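Local coordinates for beta-ketoacyl-[acyl-carrier-protein] synthase III (Pseudomonas aeruginosa, PDB 2X3E) that probably catalyses the first condensation of fatty acid synthesis, joining an acetyl unit from acetyl-CoA to malonyl-ACP with release of carbon dioxide, at residues 221-234 / 306-320. The protein carries 1 engineered substitution. Numbering follows the deposited sequence. Where two conformers were deposited one is given.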
# COMPACT_ATOMS: atom_id res chain seq x y z
N GLN A 221 -3.80 1.26 -25.42
CA GLN A 221 -4.65 1.46 -24.26
C GLN A 221 -4.08 2.53 -23.34
O GLN A 221 -4.83 3.38 -22.84
CB GLN A 221 -4.84 0.15 -23.49
CG GLN A 221 -6.14 0.14 -22.72
CD GLN A 221 -6.42 -1.17 -22.02
OE1 GLN A 221 -7.14 -1.19 -21.03
NE2 GLN A 221 -5.88 -2.27 -22.53
N ALA A 222 -2.77 2.52 -23.12
CA ALA A 222 -2.13 3.53 -22.28
C ALA A 222 -2.43 4.95 -22.76
O ALA A 222 -2.75 5.82 -21.95
CB ALA A 222 -0.61 3.30 -22.21
N VAL A 223 -2.37 5.18 -24.07
CA VAL A 223 -2.64 6.51 -24.62
C VAL A 223 -4.06 6.98 -24.30
O VAL A 223 -4.25 8.09 -23.80
CB VAL A 223 -2.44 6.55 -26.15
CG1 VAL A 223 -2.88 7.91 -26.70
CG2 VAL A 223 -0.99 6.26 -26.51
N THR A 224 -5.03 6.13 -24.60
CA THR A 224 -6.45 6.43 -24.37
C THR A 224 -6.76 6.56 -22.87
O THR A 224 -7.47 7.48 -22.45
CB THR A 224 -7.34 5.33 -24.99
OG1 THR A 224 -7.04 5.18 -26.38
CG2 THR A 224 -8.81 5.67 -24.86
N GLN A 225 -6.21 5.65 -22.08
CA GLN A 225 -6.47 5.62 -20.64
C GLN A 225 -6.05 6.93 -19.97
O GLN A 225 -6.81 7.52 -19.20
CB GLN A 225 -5.73 4.45 -19.98
CG GLN A 225 -6.30 3.08 -20.31
CD GLN A 225 -7.37 2.63 -19.34
OE1 GLN A 225 -7.90 3.43 -18.58
NE2 GLN A 225 -7.70 1.35 -19.38
N MET A 226 -4.84 7.40 -20.28
CA MET A 226 -4.36 8.63 -19.68
C MET A 226 -5.07 9.85 -20.27
O MET A 226 -5.47 10.74 -19.52
CB MET A 226 -2.83 8.74 -19.78
CG MET A 226 -2.12 8.02 -18.63
SD MET A 226 -0.35 8.30 -18.58
CE MET A 226 -0.25 9.57 -19.83
N SER A 227 -5.27 9.88 -21.59
CA SER A 227 -5.97 11.00 -22.25
C SER A 227 -7.39 11.18 -21.70
O SER A 227 -7.82 12.29 -21.38
CB SER A 227 -6.06 10.76 -23.76
OG SER A 227 -4.77 10.61 -24.32
N ASP A 228 -8.13 10.07 -21.61
CA ASP A 228 -9.50 10.13 -21.11
C ASP A 228 -9.54 10.53 -19.63
O ASP A 228 -10.42 11.29 -19.21
CB ASP A 228 -10.21 8.78 -21.29
CG ASP A 228 -10.42 8.40 -22.76
OD1 ASP A 228 -10.54 9.31 -23.62
OD2 ASP A 228 -10.50 7.19 -23.06
N SER A 229 -8.59 10.03 -18.84
CA SER A 229 -8.51 10.36 -17.41
C SER A 229 -8.24 11.86 -17.22
O SER A 229 -8.88 12.51 -16.38
CB SER A 229 -7.44 9.52 -16.71
OG SER A 229 -7.38 9.83 -15.32
N VAL A 230 -7.31 12.40 -18.01
CA VAL A 230 -7.04 13.83 -18.00
C VAL A 230 -8.33 14.59 -18.32
O VAL A 230 -8.70 15.52 -17.61
CB VAL A 230 -5.92 14.23 -19.00
CG1 VAL A 230 -5.77 15.76 -19.06
CG2 VAL A 230 -4.60 13.59 -18.60
N ARG A 231 -9.02 14.19 -19.39
CA ARG A 231 -10.25 14.88 -19.78
C ARG A 231 -11.27 14.92 -18.65
O ARG A 231 -11.92 15.94 -18.44
CB ARG A 231 -10.90 14.24 -21.02
CG ARG A 231 -12.24 14.89 -21.40
CD ARG A 231 -12.09 16.38 -21.71
NE ARG A 231 -11.36 16.59 -22.95
CZ ARG A 231 -10.92 17.76 -23.41
NH1 ARG A 231 -11.11 18.88 -22.73
NH2 ARG A 231 -10.29 17.81 -24.58
N ARG A 232 -11.43 13.81 -17.94
CA ARG A 232 -12.37 13.75 -16.82
C ARG A 232 -12.02 14.75 -15.71
O ARG A 232 -12.90 15.44 -15.18
CB ARG A 232 -12.46 12.33 -16.26
CG ARG A 232 -13.12 11.38 -17.25
CD ARG A 232 -13.54 10.10 -16.61
NE ARG A 232 -12.41 9.26 -16.20
CZ ARG A 232 -11.71 8.46 -17.00
NH1 ARG A 232 -11.97 8.38 -18.31
NH2 ARG A 232 -10.71 7.74 -16.50
N VAL A 233 -10.74 14.85 -15.38
CA VAL A 233 -10.32 15.78 -14.33
C VAL A 233 -10.39 17.25 -14.83
O VAL A 233 -10.73 18.15 -14.06
CB VAL A 233 -8.94 15.37 -13.75
CG1 VAL A 233 -7.79 15.88 -14.60
CG2 VAL A 233 -8.80 15.82 -12.30
N LEU A 234 -10.13 17.48 -16.12
CA LEU A 234 -10.31 18.82 -16.72
C LEU A 234 -11.76 19.27 -16.60
O LEU A 234 -12.04 20.39 -16.14
CB LEU A 234 -9.89 18.83 -18.20
CG LEU A 234 -8.40 18.68 -18.52
CD1 LEU A 234 -8.18 18.68 -20.04
CD2 LEU A 234 -7.60 19.79 -17.87
N VAL A 306 -1.82 19.04 -14.64
CA VAL A 306 -2.39 17.72 -14.40
C VAL A 306 -1.29 16.66 -14.41
O VAL A 306 -0.42 16.65 -15.30
CB VAL A 306 -3.48 17.37 -15.44
CG1 VAL A 306 -3.94 15.91 -15.29
CG2 VAL A 306 -4.66 18.32 -15.28
N LEU A 307 -1.31 15.81 -13.39
CA LEU A 307 -0.46 14.65 -13.32
C LEU A 307 -1.35 13.47 -13.67
O LEU A 307 -2.48 13.38 -13.21
CB LEU A 307 0.10 14.46 -11.91
CG LEU A 307 0.66 15.70 -11.22
CD1 LEU A 307 1.17 15.36 -9.81
CD2 LEU A 307 1.78 16.33 -12.04
N THR A 308 -0.84 12.55 -14.48
CA THR A 308 -1.64 11.42 -14.91
C THR A 308 -0.82 10.14 -15.05
O THR A 308 0.34 10.17 -15.48
CB THR A 308 -2.39 11.74 -16.22
OG1 THR A 308 -3.30 10.68 -16.54
CG2 THR A 308 -1.42 11.96 -17.36
N GLY A 309 -1.43 9.01 -14.67
CA GLY A 309 -0.79 7.71 -14.75
C GLY A 309 -1.70 6.62 -15.27
O GLY A 309 -2.92 6.71 -15.18
N PHE A 310 -1.08 5.59 -15.84
CA PHE A 310 -1.76 4.34 -16.21
C PHE A 310 -0.73 3.23 -16.05
O PHE A 310 0.43 3.42 -16.37
CB PHE A 310 -2.27 4.39 -17.66
CG PHE A 310 -2.54 3.03 -18.25
CD1 PHE A 310 -3.76 2.40 -18.05
CD2 PHE A 310 -1.56 2.36 -18.97
CE1 PHE A 310 -4.01 1.13 -18.58
CE2 PHE A 310 -1.80 1.10 -19.51
CZ PHE A 310 -3.03 0.49 -19.30
N GLY A 311 -1.14 2.07 -15.54
CA GLY A 311 -0.21 0.96 -15.39
C GLY A 311 -0.83 -0.35 -14.96
O GLY A 311 -2.04 -0.55 -15.09
N ALA A 312 0.02 -1.23 -14.45
CA ALA A 312 -0.38 -2.57 -14.08
C ALA A 312 -1.53 -2.55 -13.08
O ALA A 312 -1.64 -1.63 -12.26
CB ALA A 312 0.82 -3.33 -13.50
N GLY A 313 -2.38 -3.58 -13.16
CA GLY A 313 -3.57 -3.69 -12.32
C GLY A 313 -4.77 -4.25 -13.07
O GLY A 313 -5.32 -5.28 -12.66
N LEU A 314 -5.23 -3.59 -14.13
CA LEU A 314 -4.75 -2.29 -14.59
C LEU A 314 -5.22 -1.19 -13.64
O LEU A 314 -6.23 -1.35 -12.94
CB LEU A 314 -5.29 -1.99 -15.99
CG LEU A 314 -4.90 -2.97 -17.10
CD1 LEU A 314 -5.55 -2.59 -18.43
CD2 LEU A 314 -3.39 -3.06 -17.24
N THR A 315 -4.48 -0.09 -13.63
CA THR A 315 -4.81 1.10 -12.85
C THR A 315 -4.63 2.35 -13.70
O THR A 315 -3.87 2.35 -14.67
CB THR A 315 -3.87 1.26 -11.63
OG1 THR A 315 -2.50 1.15 -12.05
CG2 THR A 315 -4.19 0.21 -10.58
N TRP A 316 -5.32 3.42 -13.32
CA TRP A 316 -5.12 4.73 -13.93
C TRP A 316 -5.62 5.80 -12.98
O TRP A 316 -6.35 5.52 -12.01
CB TRP A 316 -5.88 4.84 -15.25
CG TRP A 316 -7.36 4.72 -15.07
CD1 TRP A 316 -8.22 5.70 -14.66
CD2 TRP A 316 -8.15 3.54 -15.24
NE1 TRP A 316 -9.50 5.20 -14.57
CE2 TRP A 316 -9.48 3.88 -14.93
CE3 TRP A 316 -7.85 2.23 -15.63
CZ2 TRP A 316 -10.53 2.95 -15.01
CZ3 TRP A 316 -8.89 1.31 -15.71
CH2 TRP A 316 -10.21 1.67 -15.40
N GLY A 317 -5.23 7.03 -13.27
CA GLY A 317 -5.77 8.18 -12.55
C GLY A 317 -5.08 9.47 -12.89
O GLY A 317 -4.00 9.47 -13.48
N SER A 318 -5.72 10.58 -12.53
CA SER A 318 -5.13 11.89 -12.71
C SER A 318 -5.48 12.80 -11.54
O SER A 318 -6.45 12.54 -10.81
CB SER A 318 -5.61 12.53 -14.02
OG SER A 318 -5.43 11.65 -15.11
N VAL A 319 -4.68 13.85 -11.38
CA VAL A 319 -4.88 14.86 -10.34
C VAL A 319 -4.61 16.23 -10.94
O VAL A 319 -3.63 16.40 -11.66
CB VAL A 319 -3.89 14.68 -9.18
CG1 VAL A 319 -4.29 15.57 -7.99
CG2 VAL A 319 -3.80 13.23 -8.76
N ALA A 320 -5.47 17.21 -10.65
CA ALA A 320 -5.27 18.59 -11.09
C ALA A 320 -4.79 19.42 -9.91
O ALA A 320 -5.25 19.23 -8.79
CB ALA A 320 -6.57 19.17 -11.62
O HOH W 1 -11.80 6.58 -13.53
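In the C-terminal half of this thiolase fold, helix 221-234 lies on the antiparallel hairpin formed by strands 306-311 and 315-320, and Q225 bridges F310 and W316, its CB and CG against the phenyl ring and its amide oxygen over the indole. The helix runs 36° from the direction of strand 315-320, with their axes 7.4 Å apart. F310 has CG anti to its own N (chi1 160°), which lifts the ring to the helix: A222 CA sits over one face, 4.0 Å from the ring centroid in a CH-pi contact, while Q225 CB comes to 3.4 Å from F310 CD1. Beyond CB, Q225 bends at chi2 (-90°) and lays OE1 over one face of the indole, 3.2 Å from W316 CE3; its NE2 meanwhile donates to Q221 OE1, which also accepts from Q188. At the indole's other end a water lies in the ring plane and accepts from W316 NE1 at 2.9 Å. It also takes a weak bond from R232 NH2, whose salt bridge is to D181.

Further along, buried hydroxyls meet: S318 OG is 2.7 Å from S229 OG and shares a hydrogen bond with T308 OG1, while S229 OG is also bonded to D181. M226 packs its CG against T308 OG1 and F310 CB. Past these polar groups the interface turns aliphatic, V233 CG1 meeting V306 CG1 tip to tip at 3.9 Å.

On the hairpin's flanks, strand 246-249 pairs with 306-311 and strand 177-184 with 315-320; G309 lies close to H250, a predicted active-site residue, and helix 254-264 packs beside M226 and S227.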